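Local coordinates for protein flavin-containing monooxygenase (Allium sativum, PDB 6WPU) that probably oxygenates the sulfur of S-allyl-L-cysteine, using a bound flavin-adenine dinucleotide, in the flavour chemistry of garlic, at residues I27-G31 and T49-R53; D174-C179 and P330-V335. All blocks are in the same frame, centred on the assembly; numbering follows the deposited sequence.

Contact 1: residues I27-G31 and T49-R53; sequences IIGAG and TIFER. With FAD (flavin-adenine dinucleotide), chain B; SO4 (sulfate ion), chain G.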
# COMPACT_ATOMS: atom_id res chain seq x y z
N ILE A 27 -5.49 -5.24 -17.13
CA ILE A 27 -5.33 -4.89 -15.72
C ILE A 27 -4.42 -5.92 -15.08
O ILE A 27 -4.72 -7.12 -15.10
CB ILE A 27 -6.68 -4.81 -15.00
CG1 ILE A 27 -7.53 -3.72 -15.64
CG2 ILE A 27 -6.48 -4.52 -13.50
CD1 ILE A 27 -8.95 -3.89 -15.36
N ILE A 28 -3.32 -5.46 -14.52
CA ILE A 28 -2.34 -6.34 -13.90
C ILE A 28 -2.55 -6.25 -12.40
O ILE A 28 -2.13 -5.27 -11.77
CB ILE A 28 -0.91 -5.97 -14.31
CG1 ILE A 28 -0.79 -6.00 -15.83
CG2 ILE A 28 0.10 -6.95 -13.67
CD1 ILE A 28 0.54 -5.55 -16.31
N GLY A 29 -3.21 -7.26 -11.84
CA GLY A 29 -3.43 -7.44 -10.41
C GLY A 29 -4.91 -7.27 -10.09
O GLY A 29 -5.60 -6.44 -10.68
N ALA A 30 -5.41 -8.09 -9.16
CA ALA A 30 -6.79 -7.98 -8.70
C ALA A 30 -6.86 -7.82 -7.18
O ALA A 30 -7.69 -8.44 -6.50
CB ALA A 30 -7.62 -9.19 -9.15
N GLY A 31 -5.96 -6.99 -6.62
CA GLY A 31 -6.18 -6.43 -5.31
C GLY A 31 -7.21 -5.32 -5.41
O GLY A 31 -7.90 -5.17 -6.43
N THR A 49 -9.07 -7.32 -19.82
CA THR A 49 -8.61 -8.62 -19.34
C THR A 49 -7.87 -8.38 -18.03
O THR A 49 -6.93 -7.58 -17.99
CB THR A 49 -7.70 -9.31 -20.37
OG1 THR A 49 -8.41 -9.50 -21.61
CG2 THR A 49 -7.22 -10.66 -19.84
N ILE A 50 -8.30 -9.05 -16.97
CA ILE A 50 -7.72 -8.88 -15.65
C ILE A 50 -6.85 -10.09 -15.35
O ILE A 50 -7.32 -11.23 -15.39
CB ILE A 50 -8.82 -8.73 -14.58
CG1 ILE A 50 -9.87 -7.71 -15.04
CG2 ILE A 50 -8.18 -8.36 -13.25
CD1 ILE A 50 -11.21 -7.87 -14.34
N PHE A 51 -5.58 -9.85 -15.02
CA PHE A 51 -4.64 -10.91 -14.69
C PHE A 51 -4.39 -10.87 -13.20
O PHE A 51 -4.03 -9.82 -12.65
CB PHE A 51 -3.32 -10.75 -15.45
CG PHE A 51 -3.46 -10.76 -16.94
CD1 PHE A 51 -3.40 -11.95 -17.65
CD2 PHE A 51 -3.69 -9.57 -17.62
CE1 PHE A 51 -3.56 -11.97 -19.04
CE2 PHE A 51 -3.85 -9.56 -19.01
CZ PHE A 51 -3.77 -10.76 -19.73
N GLU A 52 -4.57 -12.01 -12.53
CA GLU A 52 -4.26 -12.13 -11.11
C GLU A 52 -3.38 -13.36 -10.89
O GLU A 52 -3.76 -14.48 -11.26
CB GLU A 52 -5.53 -12.23 -10.26
CG GLU A 52 -5.28 -12.60 -8.79
CD GLU A 52 -4.26 -11.70 -8.10
OE1 GLU A 52 -3.28 -12.24 -7.52
OE2 GLU A 52 -4.43 -10.46 -8.13
N ARG A 53 -2.21 -13.13 -10.29
CA ARG A 53 -1.26 -14.22 -10.06
C ARG A 53 -1.79 -15.23 -9.04
O ARG A 53 -1.58 -16.44 -9.21
CB ARG A 53 0.06 -13.61 -9.60
CG ARG A 53 0.90 -14.49 -8.74
CD ARG A 53 1.44 -13.71 -7.56
NE ARG A 53 0.40 -13.40 -6.58
CZ ARG A 53 -0.06 -14.24 -5.66
NH1 ARG A 53 -1.01 -13.86 -4.81
NH2 ARG A 53 0.42 -15.48 -5.59
PA FAD B . -2.24 -5.27 -3.42
O1A FAD B . -3.23 -5.49 -2.28
O2A FAD B . -0.85 -5.62 -3.27
O5B FAD B . -2.60 -6.06 -4.66
C5B FAD B . -1.82 -6.26 -5.83
C4B FAD B . -2.28 -7.53 -6.59
O4B FAD B . -1.62 -7.73 -7.81
C3B FAD B . -2.10 -8.79 -5.78
O3B FAD B . -3.29 -9.51 -5.74
C2B FAD B . -1.06 -9.55 -6.51
O2B FAD B . -1.20 -10.93 -6.40
C1B FAD B . -1.28 -9.08 -7.92
N9A FAD B . -0.11 -9.18 -8.76
C8A FAD B . 1.16 -8.72 -8.43
N7A FAD B . 2.01 -8.97 -9.44
C5A FAD B . 1.32 -9.63 -10.47
C6A FAD B . 1.68 -10.13 -11.72
N6A FAD B . 3.03 -10.02 -12.22
N1A FAD B . 0.74 -10.71 -12.50
C2A FAD B . -0.54 -10.85 -12.08
N3A FAD B . -0.94 -10.38 -10.87
C4A FAD B . -0.04 -9.77 -10.05
N1 FAD B . -5.15 0.57 3.69
C2 FAD B . -6.39 0.89 4.34
O2 FAD B . -7.37 1.51 3.64
N3 FAD B . -6.57 0.67 5.68
C4 FAD B . -5.57 0.06 6.42
O4 FAD B . -5.72 -0.18 7.75
C4X FAD B . -4.38 -0.50 5.76
N5 FAD B . -3.51 -1.32 6.47
C5X FAD B . -2.41 -1.87 5.81
C6 FAD B . -1.52 -2.68 6.53
C7 FAD B . -0.44 -3.25 5.87
C7M FAD B . 0.52 -4.11 6.65
C8 FAD B . -0.23 -3.00 4.51
C8M FAD B . 0.94 -3.58 3.78
C9 FAD B . -1.11 -2.18 3.80
C9A FAD B . -2.20 -1.62 4.44
N10 FAD B . -3.12 -0.80 3.70
C10 FAD B . -4.22 -0.23 4.36
C1' FAD B . -2.87 -0.50 2.28
C2' FAD B . -3.20 -1.54 1.24
O2' FAD B . -2.09 -1.74 0.46
C3' FAD B . -4.28 -0.92 0.38
O3' FAD B . -5.38 -0.95 1.20
C4' FAD B . -4.61 -1.66 -0.91
O4' FAD B . -4.79 -2.99 -0.59
C5' FAD B . -3.62 -1.51 -2.07
O5' FAD B . -3.99 -2.56 -2.92
P FAD B . -3.39 -2.96 -4.33
O1P FAD B . -4.50 -3.58 -5.27
O2P FAD B . -2.62 -1.67 -4.82
O3P FAD B . -2.08 -3.86 -3.91
S SO4 G . -2.24 -17.82 -3.74
O1 SO4 G . -1.83 -18.46 -2.48
O2 SO4 G . -1.19 -16.90 -4.18
O3 SO4 G . -3.48 -17.07 -3.53
O4 SO4 G . -2.45 -18.85 -4.75
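Ile27 pairs with Ile50 in a parallel bridge and is bonded to the neighbouring strand through both its N-H and its C=O: its N donates to Thr49 O, and its O takes the N-H of Phe51 at 2.9 Å, an almost straight bond of 176°. Its side chain lies alongside that of Ile50, with CD1 of Ile27 3.9 Å from CG1 of Ile50. Ile28 turns to the other face of the sheet, where Phe51 also projects, and its CG2 comes 4.0 Å from N1A of the FAD adenine. Gly29 closes the ladder, its N reaching Phe51 O at 2.8 Å. The ribose sits right over it, FAD O4B being 3.2 Å from Gly29 CA, where any side chain would collide with the cofactor. Ala30 then gives its N-H to Glu52 OE2 at 2.8 Å, and its methyl packs against CB of the same glutamate. With CG anti to the backbone N (chi1 170°), a bend at chi2 of 53° brings the Glu52 carboxylate to the two ribose hydroxyls, where OE1 receives FAD O2B at 2.7 Å and OE2 receives FAD O3B. A glutamine here would put an NH2 in place of one oxygen, and would probably leave either Ala30 N-H and O3B, or O2B and Gly54 N, facing a donor instead of an acceptor, with the sugar less firmly fixed. Arg53 NE approaches O2B of FAD in the guanidinium plane, at 2.9 Å. Gly31, at the N-cap of helix 32-43, brings the chain to the pyrophosphate. This is the dinucleotide-binding beta-alpha-beta unit of a Rossmann-type fold, consistent with a GxGxxG turn. Helix 32-43 packs on the Ile27 and Ile50 face, strand 144-151 on the Ile28 and Phe51 face, and strand 140-142 flanks strand 47-52.

Contact 2: residues D174-C179 and P330-V335; sequences DAVVVC and PSLSFV. With FAD (flavin-adenine dinucleotide), chain B.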
# COMPACT_ATOMS: atom_id res chain seq x y z
N ASP A 174 -4.85 -2.32 -26.29
CA ASP A 174 -4.67 -0.89 -26.54
C ASP A 174 -3.97 -0.19 -25.38
O ASP A 174 -3.27 0.81 -25.59
CB ASP A 174 -6.02 -0.23 -26.76
CG ASP A 174 -6.75 -0.77 -27.98
OD1 ASP A 174 -6.12 -0.83 -29.07
OD2 ASP A 174 -7.94 -1.12 -27.84
N ALA A 175 -4.17 -0.68 -24.15
CA ALA A 175 -3.68 0.02 -22.97
C ALA A 175 -3.48 -0.99 -21.86
O ALA A 175 -4.11 -2.05 -21.83
CB ALA A 175 -4.65 1.14 -22.53
N VAL A 176 -2.57 -0.66 -20.95
CA VAL A 176 -2.25 -1.50 -19.81
C VAL A 176 -2.31 -0.64 -18.55
O VAL A 176 -1.69 0.43 -18.50
CB VAL A 176 -0.85 -2.13 -19.95
CG1 VAL A 176 -0.45 -2.87 -18.65
CG2 VAL A 176 -0.81 -3.07 -21.14
N VAL A 177 -3.06 -1.09 -17.55
CA VAL A 177 -3.09 -0.44 -16.24
C VAL A 177 -2.39 -1.35 -15.24
O VAL A 177 -2.83 -2.48 -14.99
CB VAL A 177 -4.52 -0.12 -15.78
CG1 VAL A 177 -4.45 0.72 -14.52
CG2 VAL A 177 -5.32 0.60 -16.87
N VAL A 178 -1.32 -0.84 -14.63
CA VAL A 178 -0.52 -1.63 -13.68
C VAL A 178 -1.08 -1.42 -12.28
O VAL A 178 -1.07 -0.30 -11.76
CB VAL A 178 0.96 -1.24 -13.75
CG1 VAL A 178 1.79 -2.02 -12.70
CG2 VAL A 178 1.52 -1.50 -15.15
N CYS A 179 -1.57 -2.51 -11.66
CA CYS A 179 -2.20 -2.47 -10.34
C CYS A 179 -1.58 -3.52 -9.41
O CYS A 179 -2.30 -4.23 -8.70
CB CYS A 179 -3.70 -2.71 -10.46
SG CYS A 179 -4.58 -1.55 -11.53
N PRO A 330 -1.76 7.74 -23.15
CA PRO A 330 -2.38 7.06 -22.00
C PRO A 330 -2.36 5.53 -22.05
O PRO A 330 -3.03 4.90 -21.23
CB PRO A 330 -3.82 7.55 -22.07
CG PRO A 330 -4.08 7.61 -23.59
CD PRO A 330 -2.76 8.05 -24.20
N SER A 331 -1.62 4.94 -23.00
CA SER A 331 -1.67 3.49 -23.16
C SER A 331 -0.99 2.75 -22.00
O SER A 331 -1.20 1.55 -21.82
CB SER A 331 -1.05 3.11 -24.52
OG SER A 331 0.36 3.23 -24.51
N LEU A 332 -0.18 3.43 -21.19
CA LEU A 332 0.35 2.80 -19.99
C LEU A 332 0.05 3.71 -18.81
O LEU A 332 0.26 4.92 -18.90
CB LEU A 332 1.85 2.51 -20.12
CG LEU A 332 2.49 1.86 -18.89
CD1 LEU A 332 1.99 0.43 -18.69
CD2 LEU A 332 4.00 1.90 -19.00
N SER A 333 -0.47 3.13 -17.73
CA SER A 333 -0.78 3.90 -16.53
C SER A 333 -0.61 3.01 -15.29
O SER A 333 -0.57 1.78 -15.38
CB SER A 333 -2.19 4.46 -16.59
OG SER A 333 -3.14 3.41 -16.66
N PHE A 334 -0.51 3.67 -14.13
CA PHE A 334 -0.31 3.00 -12.85
C PHE A 334 -1.38 3.45 -11.87
O PHE A 334 -1.60 4.66 -11.71
CB PHE A 334 1.08 3.30 -12.26
CG PHE A 334 2.22 2.77 -13.08
CD1 PHE A 334 2.62 3.43 -14.23
CD2 PHE A 334 2.90 1.63 -12.69
CE1 PHE A 334 3.68 2.95 -15.00
CE2 PHE A 334 3.97 1.14 -13.44
CZ PHE A 334 4.36 1.80 -14.60
N VAL A 335 -2.03 2.49 -11.19
CA VAL A 335 -3.00 2.81 -10.14
C VAL A 335 -2.41 2.41 -8.79
O VAL A 335 -1.90 1.30 -8.63
CB VAL A 335 -4.35 2.12 -10.38
CG1 VAL A 335 -5.30 2.35 -9.20
CG2 VAL A 335 -5.01 2.68 -11.63
PA FAD B . -2.24 -5.27 -3.42
O1A FAD B . -3.23 -5.49 -2.28
O2A FAD B . -0.85 -5.62 -3.27
O5B FAD B . -2.60 -6.06 -4.66
C5B FAD B . -1.82 -6.26 -5.83
C4B FAD B . -2.28 -7.53 -6.59
O4B FAD B . -1.62 -7.73 -7.81
C3B FAD B . -2.10 -8.79 -5.78
O3B FAD B . -3.29 -9.51 -5.74
C2B FAD B . -1.06 -9.55 -6.51
O2B FAD B . -1.20 -10.93 -6.40
C1B FAD B . -1.28 -9.08 -7.92
N9A FAD B . -0.11 -9.18 -8.76
C8A FAD B . 1.16 -8.72 -8.43
N7A FAD B . 2.01 -8.97 -9.44
C5A FAD B . 1.32 -9.63 -10.47
C6A FAD B . 1.68 -10.13 -11.72
N6A FAD B . 3.03 -10.02 -12.22
N1A FAD B . 0.74 -10.71 -12.50
C2A FAD B . -0.54 -10.85 -12.08
N3A FAD B . -0.94 -10.38 -10.87
C4A FAD B . -0.04 -9.77 -10.05
N1 FAD B . -5.15 0.57 3.69
C2 FAD B . -6.39 0.89 4.34
O2 FAD B . -7.37 1.51 3.64
N3 FAD B . -6.57 0.67 5.68
C4 FAD B . -5.57 0.06 6.42
O4 FAD B . -5.72 -0.18 7.75
C4X FAD B . -4.38 -0.50 5.76
N5 FAD B . -3.51 -1.32 6.47
C5X FAD B . -2.41 -1.87 5.81
C6 FAD B . -1.52 -2.68 6.53
C7 FAD B . -0.44 -3.25 5.87
C7M FAD B . 0.52 -4.11 6.65
C8 FAD B . -0.23 -3.00 4.51
C8M FAD B . 0.94 -3.58 3.78
C9 FAD B . -1.11 -2.18 3.80
C9A FAD B . -2.20 -1.62 4.44
N10 FAD B . -3.12 -0.80 3.70
C10 FAD B . -4.22 -0.23 4.36
C1' FAD B . -2.87 -0.50 2.28
C2' FAD B . -3.20 -1.54 1.24
O2' FAD B . -2.09 -1.74 0.46
C3' FAD B . -4.28 -0.92 0.38
O3' FAD B . -5.38 -0.95 1.20
C4' FAD B . -4.61 -1.66 -0.91
O4' FAD B . -4.79 -2.99 -0.59
C5' FAD B . -3.62 -1.51 -2.07
O5' FAD B . -3.99 -2.56 -2.92
P FAD B . -3.39 -2.96 -4.33
O1P FAD B . -4.50 -3.58 -5.27
O2P FAD B . -2.62 -1.67 -4.82
O3P FAD B . -2.08 -3.86 -3.91
O HOH W 1 -3.34 2.97 -19.41
O HOH W 2 0.77 0.62 -9.83
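Val178 and Phe334 stand side by side on one face of a parallel pair of strands. Starting at the valine, CB lies 3.6 Å from Phe334 CD2 and also rests against Ser333 O. CG1, anti to the backbone N (chi1 177°), lies 3.8 Å from Phe334 CD2, beside the CD2-CE2 bond of the ring. CG2 extends over a ring face, lies against Ser333 O as well, and comes 4.1 Å from Leu332 CD1. The end of Leu332 is also close to Val176, CD1 meeting its CB. On the other face, Val177 CG1 presses on Val335 CG2 at 3.5 Å, while Val177 CG2 lies beside Ser333 OG. The backbones are joined by alternating parallel-sheet bonds: Val176 N to Ser331 O, Ser333 N to Val176 O, Val178 N to Ser333 O (2.8 Å, 173°) and Val335 N to Val178 O. A water donates to Pro330 O at 2.7 Å and to Val176 O, and is hydrogen-bonded to Ser333 OG too, bridging the start of the pair. The strand ends at Val178, and Cys179, just past it, has its O 3.5 Å from FAD C5B. Strand 332-334 forms an outer edge of the five-stranded parallel sheet of the FAD-binding domain, with strand 24-28 on the far side of strand 175-178. Helix 343-358 touches Ser333 and Val335, and helix 32-43 packs on Val177 and Cys179.

How the contacts relate
From the N terminus, strand 24-28 leads through the glycine turn and helix 32-43 to strand 47-52, and contact 1 closes that short crossover. The chain must travel much further, past strand 140-142 and on to strand 175-178, before contact 2 opens; its loop of 150 residues takes in the second, mixed sheet and returns at strand 332-334. The two loops therefore follow in series, neither nesting nor crossing. They meet in space through strands 24-28 and 175-178, neighbours in one sheet, where Ile28 O lies 2.8 Å from Cys179 N, a probable hydrogen bond. Together they join four adjacent strands; 24-28, 47-52 and 175-178 lead to FAD, while 332-334 is an outer strand.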